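Local atomic coordinates of putative archaeal ammonia monooxygenase subunit B (Candidatus Nitrosocaldus yellowstonii, PDB entry 4O65), a protein that binds copper through its cupredoxin domain and probably serves as the B subunit of an ammonia monooxygenase. Residues 33-38 and 44-49; 49-52 and 58-61; 54-59 and 92-97. All coordinates share one frame; numbering follows the deposited sequence.

Contact 1: 33-38 and 44-49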
loop_
_atom_site.group_PDB
_atom_site.type_symbol
_atom_site.label_atom_id
_atom_site.label_comp_id
_atom_site.label_asym_id
_atom_site.label_seq_id
_atom_site.Cartn_x
_atom_site.Cartn_y
_atom_site.Cartn_z
ATOM N N ARG A 33 9.242 -19.208 -5.500
ATOM C CA ARG A 33 10.105 -19.168 -6.714
ATOM C C ARG A 33 11.555 -18.934 -6.277
ATOM O O ARG A 33 12.508 -19.483 -6.845
ATOM C CB ARG A 33 9.657 -18.026 -7.677
ATOM C CG ARG A 33 8.335 -18.416 -8.369
ATOM C CD ARG A 33 7.847 -17.406 -9.411
ATOM N NE ARG A 33 6.510 -17.782 -9.887
ATOM C CZ ARG A 33 5.822 -17.178 -10.869
ATOM N NH1 ARG A 33 6.338 -16.168 -11.541
ATOM N NH2 ARG A 33 4.595 -17.607 -11.182
ATOM N N THR A 34 11.711 -18.171 -5.201
ATOM C CA THR A 34 13.057 -17.650 -4.814
ATOM C C THR A 34 13.772 -18.558 -3.828
ATOM O O THR A 34 14.985 -18.816 -3.963
ATOM C CB THR A 34 12.876 -16.259 -4.172
ATOM O OG1 THR A 34 12.262 -15.407 -5.153
ATOM C CG2 THR A 34 14.277 -15.624 -3.788
ATOM N N PHE A 35 12.990 -19.042 -2.855
ATOM C CA PHE A 35 13.469 -19.880 -1.722
ATOM C C PHE A 35 13.007 -21.314 -1.748
ATOM O O PHE A 35 13.591 -22.135 -1.076
ATOM C CB PHE A 35 13.098 -19.238 -0.371
ATOM C CG PHE A 35 13.735 -17.885 -0.167
ATOM C CD1 PHE A 35 15.075 -17.780 0.149
ATOM C CD2 PHE A 35 12.980 -16.728 -0.281
ATOM C CE1 PHE A 35 15.706 -16.577 0.324
ATOM C CE2 PHE A 35 13.588 -15.481 -0.127
ATOM C CZ PHE A 35 14.948 -15.375 0.187
ATOM N N GLY A 36 12.005 -21.619 -2.559
ATOM C CA GLY A 36 11.527 -22.982 -2.675
ATOM C C GLY A 36 10.317 -23.310 -1.810
ATOM O O GLY A 36 9.813 -24.427 -1.841
ATOM N N ASN A 37 9.839 -22.351 -1.008
ATOM C CA ASN A 37 8.687 -22.641 -0.107
ATOM C C ASN A 37 8.136 -21.311 0.351
ATOM O O ASN A 37 8.824 -20.284 0.260
ATOM C CB ASN A 37 9.044 -23.507 1.159
ATOM C CG ASN A 37 9.907 -22.784 2.183
ATOM O OD1 ASN A 37 9.433 -21.945 3.027
ATOM N ND2 ASN A 37 11.191 -23.091 2.162
ATOM N N SER A 38 6.899 -21.322 0.832
ATOM C CA SER A 38 6.283 -20.061 1.337
ATOM C C SER A 38 5.895 -20.128 2.852
ATOM O O SER A 38 4.865 -19.580 3.268
ATOM C CB SER A 38 5.048 -19.754 0.481
ATOM O OG SER A 38 4.166 -20.874 0.511
ATOM N N LYS A 44 9.218 -14.072 6.102
ATOM C CA LYS A 44 10.092 -13.090 6.793
ATOM C C LYS A 44 11.419 -12.781 6.101
ATOM O O LYS A 44 11.894 -11.658 6.154
ATOM C CB LYS A 44 10.343 -13.516 8.255
ATOM C CG LYS A 44 9.047 -13.560 9.052
ATOM C CD LYS A 44 9.321 -13.984 10.477
ATOM C CE LYS A 44 8.190 -13.502 11.391
ATOM N NZ LYS A 44 8.207 -14.229 12.705
ATOM N N GLN A 45 11.985 -13.746 5.380
ATOM C CA GLN A 45 13.171 -13.490 4.590
ATOM C C GLN A 45 12.803 -12.554 3.410
ATOM O O GLN A 45 13.633 -11.740 3.000
ATOM C CB GLN A 45 13.746 -14.764 4.014
ATOM C CG GLN A 45 14.216 -15.727 5.107
ATOM C CD GLN A 45 14.783 -16.986 4.497
ATOM O OE1 GLN A 45 14.078 -17.965 4.321
ATOM N NE2 GLN A 45 16.040 -16.927 4.098
ATOM N N VAL A 46 11.615 -12.740 2.863
ATOM C CA VAL A 46 11.181 -11.840 1.752
ATOM C C VAL A 46 11.008 -10.429 2.372
ATOM O O VAL A 46 11.475 -9.374 1.815
ATOM C CB VAL A 46 9.850 -12.305 1.131
ATOM C CG1 VAL A 46 9.323 -11.233 0.155
ATOM C CG2 VAL A 46 10.047 -13.643 0.400
ATOM N N ASP A 47 10.348 -10.382 3.523
ATOM C CA ASP A 47 10.135 -9.057 4.188
ATOM C C ASP A 47 11.434 -8.314 4.427
ATOM O O ASP A 47 11.478 -7.047 4.318
ATOM C CB ASP A 47 9.433 -9.181 5.567
ATOM C CG ASP A 47 8.031 -9.682 5.482
ATOM O OD1 ASP A 47 7.383 -9.605 4.433
ATOM O OD2 ASP A 47 7.561 -10.188 6.522
ATOM N N ALA A 48 12.492 -9.051 4.740
ATOM C CA ALA A 48 13.808 -8.487 4.970
ATOM C C ALA A 48 14.380 -7.742 3.748
ATOM O O ALA A 48 15.242 -6.856 3.887
ATOM C CB ALA A 48 14.778 -9.579 5.484
ATOM N N MET A 49 13.887 -8.060 2.546
ATOM C CA MET A 49 14.326 -7.344 1.348
ATOM C C MET A 49 13.796 -5.903 1.317
ATOM O O MET A 49 14.316 -5.064 0.546
ATOM C CB MET A 49 13.890 -8.100 0.090
ATOM C CG MET A 49 14.519 -9.498 0.076
ATOM S SD MET A 49 13.878 -10.347 -1.367
ATOM C CE MET A 49 14.597 -12.008 -1.232
#
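Phe35, in the last turn of helix 27-35, faces helix 40-47 across a fairly wide backbone gap, the CA atoms of Phe35 and Gln45 lying 9.0 Å apart and those of Thr34 and Val46 being equally distant. Side chains therefore fill the space, and the aromatic ring of Phe35 does most of the bridging. With CG beside its own backbone N (chi1 -62°), the ring reaches across until its far rim meets three residues. Phe35 CZ touches the methyl of Met49, with 3.7 Å to CE, on an oblique approach from an extended thioether chain that runs the opposite way. At the ring edge, close to its plane, Val46 CG2 stands 4.0 Å from Phe35 CE2. The amide of Gln45 leans over one face, tilted 34° from the ring plane, and its NE2 lies 3.8 Å from Phe35 CE1. Thr34 CG2 covers the opposite face near the rim, while the Thr34 hydroxyl turns back to bond the carbonyl of Phe30 in its own helix. The contact is thus van der Waals packing near the surface. Val46 and Met49 also pack on Phe30 of helix 27-35, Asp47 forms a salt bridge to Lys27 of that helix, and Met49 reaches on to Arg55 and Arg56 in the loop leading to strand 59-68.

Contact 2: 49-52 and 58-61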
loop_
_atom_site.group_PDB
_atom_site.type_symbol
_atom_site.label_atom_id
_atom_site.label_comp_id
_atom_site.label_asym_id
_atom_site.label_seq_id
_atom_site.Cartn_x
_atom_site.Cartn_y
_atom_site.Cartn_z
ATOM N N MET A 49 13.887 -8.060 2.546
ATOM C CA MET A 49 14.326 -7.344 1.348
ATOM C C MET A 49 13.796 -5.903 1.317
ATOM O O MET A 49 14.316 -5.064 0.546
ATOM C CB MET A 49 13.890 -8.100 0.090
ATOM C CG MET A 49 14.519 -9.498 0.076
ATOM S SD MET A 49 13.878 -10.347 -1.367
ATOM C CE MET A 49 14.597 -12.008 -1.232
ATOM N N GLY A 50 12.727 -5.635 2.065
ATOM C CA GLY A 50 12.096 -4.267 2.035
ATOM C C GLY A 50 11.527 -3.858 0.699
ATOM O O GLY A 50 11.085 -4.718 -0.074
ATOM N N CYS A 51 11.478 -2.537 0.444
ATOM C CA CYS A 51 10.797 -2.022 -0.750
ATOM C C CYS A 51 11.695 -2.090 -1.955
ATOM O O CYS A 51 12.374 -1.102 -2.296
ATOM C CB CYS A 51 10.368 -0.565 -0.560
ATOM S SG CYS A 51 9.327 -0.043 -1.962
ATOM N N ASP A 52 11.756 -3.262 -2.582
ATOM C CA ASP A 52 12.718 -3.502 -3.649
ATOM C C ASP A 52 12.005 -4.235 -4.772
ATOM O O ASP A 52 12.190 -5.454 -4.921
ATOM C CB ASP A 52 13.853 -4.400 -3.075
ATOM C CG ASP A 52 15.053 -4.557 -4.016
ATOM O OD1 ASP A 52 15.034 -4.048 -5.123
ATOM O OD2 ASP A 52 16.023 -5.253 -3.617
ATOM N N ASP A 58 6.470 -9.178 -5.964
ATOM C CA ASP A 58 5.208 -8.949 -5.265
ATOM C C ASP A 58 4.994 -7.486 -4.831
ATOM O O ASP A 58 3.968 -7.176 -4.172
ATOM C CB ASP A 58 5.121 -9.849 -3.986
ATOM C CG ASP A 58 6.177 -9.520 -2.981
ATOM O OD1 ASP A 58 7.373 -9.311 -3.396
ATOM O OD2 ASP A 58 5.847 -9.525 -1.773
ATOM N N VAL A 59 5.936 -6.608 -5.188
ATOM C CA VAL A 59 5.930 -5.260 -4.621
ATOM C C VAL A 59 5.391 -4.233 -5.613
ATOM O O VAL A 59 5.784 -4.198 -6.780
ATOM C CB VAL A 59 7.331 -4.867 -4.118
ATOM C CG1 VAL A 59 7.414 -3.378 -3.775
ATOM C CG2 VAL A 59 7.693 -5.739 -2.924
ATOM N N LEU A 60 4.509 -3.398 -5.090
ATOM C CA LEU A 60 3.933 -2.221 -5.799
ATOM C C LEU A 60 4.378 -0.963 -5.124
ATOM O O LEU A 60 4.227 -0.833 -3.882
ATOM C CB LEU A 60 2.368 -2.303 -5.685
ATOM C CG LEU A 60 1.648 -1.068 -6.307
ATOM C CD1 LEU A 60 1.852 -1.024 -7.837
ATOM C CD2 LEU A 60 0.153 -1.267 -5.972
ATOM N N ILE A 61 4.846 0.007 -5.928
ATOM C CA ILE A 61 5.053 1.369 -5.470
ATOM C C ILE A 61 4.003 2.295 -6.103
ATOM O O ILE A 61 3.797 2.280 -7.329
ATOM C CB ILE A 61 6.470 1.867 -5.890
ATOM C CG1 ILE A 61 7.574 1.000 -5.204
ATOM C CG2 ILE A 61 6.638 3.348 -5.483
ATOM C CD1 ILE A 61 8.998 1.386 -5.680
#
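The sulfur of Cys51 lies against two aliphatic side chains on one side of strand 59-68, those of Val59 and Ile61. Cys51 sits at the centre of an inverse gamma turn, just after Gly50 has taken the chain away from helix 40-47 with positive phi. A chi1 of -172° holds SG anti to the backbone N, which swings the sulfur off the loop toward the strand. Ile61 has CG1 beside its own N, with the chain extended to CD1 (chi2 175°); this lays the ethyl arm alongside the sulfur, with Ile61 CG1 3.8 Å and CD1 4.0 Å from Cys51 SG. Val59 offers a single methyl, CG1, 4.3 Å from Cys51 SG. As expected of strand alternation, Leu60 between them points away from the loop. Pro53 packs on both Val59 and Ile61, adding to the apolar surroundings. Cys51 SG is bonded to the sulfur of Cys116 in strand 110-119, the sheet neighbour of strand 59-68. The chemistry is therefore divided: dispersion contacts with Val59 and Ile61 cover the strand-facing side of the sulfur, whereas the disulfide supplies the covalent tie between this loop and the sheet.

Contact 3: 54-59 and 92-97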
loop_
_atom_site.group_PDB
_atom_site.type_symbol
_atom_site.label_atom_id
_atom_site.label_comp_id
_atom_site.label_asym_id
_atom_site.label_seq_id
_atom_site.Cartn_x
_atom_site.Cartn_y
_atom_site.Cartn_z
ATOM N N ALA A 54 12.443 -4.253 -7.896
ATOM C CA ALA A 54 13.299 -4.827 -8.939
ATOM C C ALA A 54 13.669 -6.255 -8.605
ATOM O O ALA A 54 13.813 -7.091 -9.510
ATOM C CB ALA A 54 14.567 -3.984 -9.160
ATOM N N ARG A 55 13.820 -6.527 -7.317
ATOM C CA ARG A 55 14.115 -7.889 -6.820
ATOM C C ARG A 55 12.819 -8.679 -6.550
ATOM O O ARG A 55 12.720 -9.862 -6.893
ATOM C CB ARG A 55 14.960 -7.778 -5.572
ATOM C CG ARG A 55 15.423 -9.136 -5.010
ATOM C CD ARG A 55 16.394 -9.021 -3.861
ATOM N NE ARG A 55 17.802 -9.074 -4.288
ATOM C CZ ARG A 55 18.568 -8.000 -4.286
ATOM N NH1 ARG A 55 19.830 -8.051 -4.649
ATOM N NH2 ARG A 55 18.038 -6.868 -3.877
ATOM N N ARG A 56 11.859 -8.037 -5.903
ATOM C CA ARG A 56 10.632 -8.709 -5.403
ATOM C C ARG A 56 9.499 -8.483 -6.369
ATOM O O ARG A 56 9.016 -7.334 -6.515
ATOM C CB ARG A 56 10.236 -8.000 -4.086
ATOM C CG ARG A 56 11.035 -8.454 -2.903
ATOM C CD ARG A 56 10.558 -7.722 -1.662
ATOM N NE ARG A 56 9.164 -8.096 -1.310
ATOM C CZ ARG A 56 8.609 -7.785 -0.164
ATOM N NH1 ARG A 56 9.302 -7.029 0.709
ATOM N NH2 ARG A 56 7.364 -8.209 0.135
ATOM N N GLN A 57 8.950 -9.561 -6.922
ATOM C CA GLN A 57 7.902 -9.431 -7.936
ATOM C C GLN A 57 6.524 -9.283 -7.287
ATOM O O GLN A 57 5.547 -9.193 -8.007
ATOM C CB GLN A 57 7.840 -10.676 -8.853
ATOM C CG GLN A 57 8.786 -10.536 -10.039
ATOM C CD GLN A 57 10.186 -10.735 -9.568
ATOM O OE1 GLN A 57 10.500 -11.762 -8.998
ATOM N NE2 GLN A 57 11.071 -9.743 -9.856
ATOM N N ASP A 58 6.470 -9.178 -5.964
ATOM C CA ASP A 58 5.208 -8.949 -5.265
ATOM C C ASP A 58 4.994 -7.486 -4.831
ATOM O O ASP A 58 3.968 -7.176 -4.172
ATOM C CB ASP A 58 5.121 -9.849 -3.986
ATOM C CG ASP A 58 6.177 -9.520 -2.981
ATOM O OD1 ASP A 58 7.373 -9.311 -3.396
ATOM O OD2 ASP A 58 5.847 -9.525 -1.773
ATOM N N VAL A 59 5.936 -6.608 -5.188
ATOM C CA VAL A 59 5.930 -5.260 -4.621
ATOM C C VAL A 59 5.391 -4.233 -5.613
ATOM O O VAL A 59 5.784 -4.198 -6.780
ATOM C CB VAL A 59 7.331 -4.867 -4.118
ATOM C CG1 VAL A 59 7.414 -3.378 -3.775
ATOM C CG2 VAL A 59 7.693 -5.739 -2.924
ATOM N N GLU A 92 -0.374 -5.731 1.870
ATOM C CA GLU A 92 0.286 -5.411 3.125
ATOM C C GLU A 92 1.171 -4.187 2.905
ATOM O O GLU A 92 1.925 -4.167 1.925
ATOM C CB GLU A 92 1.176 -6.615 3.452
ATOM C CG GLU A 92 1.954 -6.519 4.731
ATOM C CD GLU A 92 2.515 -7.878 5.029
ATOM O OE1 GLU A 92 3.596 -8.200 4.506
ATOM O OE2 GLU A 92 1.791 -8.651 5.686
ATOM N N PHE A 93 1.170 -3.209 3.821
ATOM C CA PHE A 93 2.161 -2.136 3.737
ATOM C C PHE A 93 3.576 -2.616 4.035
ATOM O O PHE A 93 3.817 -3.462 4.920
ATOM C CB PHE A 93 1.808 -0.864 4.551
ATOM C CG PHE A 93 0.962 0.113 3.767
ATOM C CD1 PHE A 93 1.563 1.038 2.903
ATOM C CD2 PHE A 93 -0.439 0.037 3.804
ATOM C CE1 PHE A 93 0.801 1.920 2.152
ATOM C CE2 PHE A 93 -1.211 0.919 3.049
ATOM C CZ PHE A 93 -0.591 1.853 2.218
ATOM N N ILE A 94 4.499 -2.103 3.241
ATOM C CA ILE A 94 5.905 -2.271 3.486
ATOM C C ILE A 94 6.417 -0.945 4.063
ATOM O O ILE A 94 7.184 -0.954 5.037
ATOM C CB ILE A 94 6.692 -2.633 2.208
ATOM C CG1 ILE A 94 6.294 -4.039 1.738
ATOM C CG2 ILE A 94 8.223 -2.463 2.435
ATOM C CD1 ILE A 94 6.719 -4.340 0.302
ATOM N N SER A 95 6.035 0.183 3.443
ATOM C CA SER A 95 6.493 1.455 3.885
ATOM C C SER A 95 5.593 2.571 3.343
ATOM O O SER A 95 4.812 2.396 2.400
ATOM C CB SER A 95 7.966 1.706 3.495
ATOM O OG SER A 95 8.123 1.824 2.079
ATOM N N ARG A 96 5.666 3.704 4.026
ATOM C CA ARG A 96 4.894 4.902 3.625
ATOM C C ARG A 96 5.776 6.106 3.787
ATOM O O ARG A 96 6.583 6.191 4.753
ATOM C CB ARG A 96 3.707 5.157 4.547
ATOM C CG ARG A 96 2.516 4.247 4.415
ATOM C CD ARG A 96 1.689 4.512 5.673
ATOM N NE ARG A 96 0.291 4.132 5.506
ATOM C CZ ARG A 96 -0.204 2.955 5.886
ATOM N NH1 ARG A 96 0.599 2.046 6.456
ATOM N NH2 ARG A 96 -1.496 2.691 5.710
ATOM N N ASP A 97 5.624 7.074 2.871
ATOM C CA ASP A 97 6.218 8.395 3.072
ATOM C C ASP A 97 5.112 9.373 2.714
ATOM O O ASP A 97 4.491 9.194 1.668
ATOM C CB ASP A 97 7.389 8.562 2.112
ATOM C CG ASP A 97 8.156 9.851 2.337
ATOM O OD1 ASP A 97 8.322 10.296 3.490
ATOM O OD2 ASP A 97 8.585 10.429 1.329
#
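Apolar packing across this contact converges on one atom, the CD1 methyl of Ile94, which lies 3.6 Å from CG2 of Val59. The two side chains cross at about a right angle. The same methyl sits over a face of the Arg56 guanidinium, with 3.8 Å between Ile94 CD1 and Arg56 NH1, and Val59 CG2, from the same segment as the arginine, covers the same face, likewise off-centre. An aliphatic cover is thus laid over one side of a buried charged group.

The polar interactions run within the loop. A bend in the arginine chain (chi3 66°) turns the guanidinium side-on to Asp58, which it grips with two nitrogens: NE of Arg56 donates to OD1 of Asp58 at 3.0 Å, and NH2 of Arg56 to OD2 of Asp58 at 2.8 Å. Both bonds are nearly straight (169° and 171°) and lie close to the guanidinium plane, so the salt bridge fixes the rotation of the group whose face Ile94 meets. Asp58 OD2 also bonds the hydroxyl of Ser118, and Arg56 NH1 makes a weak bond to the carbonyl of Gly50. Arg56 to Val59 form a type I turn, closed by a weak backbone bond.

On the strand side, Ile94 and Ser95 stand opposite the single Cys116, forming a classic beta bulge in the outermost strand 91-97 of a four-stranded antiparallel sheet, part of the cupredoxin beta fold.

Contacts 2 and 3 are practically superposed, with centres about 2 Å apart, and share Asp58 and Val59; Val59 presents CG1 to Cys51 and CG2 to Ile94. They also join through Ile94 CG2, which lies 3.8 Å from Cys51 N. Contact 1 is more peripheral, its centre about 12 Å from that of contact 2 and 13 Å from that of contact 3. Met49 leads inward from it, with its SD 3.7 Å from CG of Arg56. Lys27, already paired with Asp47, also forms a salt bridge to Glu92, whose carboxylate comes near that of Asp47. All three contacts lie away from the copper site, whose ligands His126 and His128 belong to strand 123-133 of the other sheet.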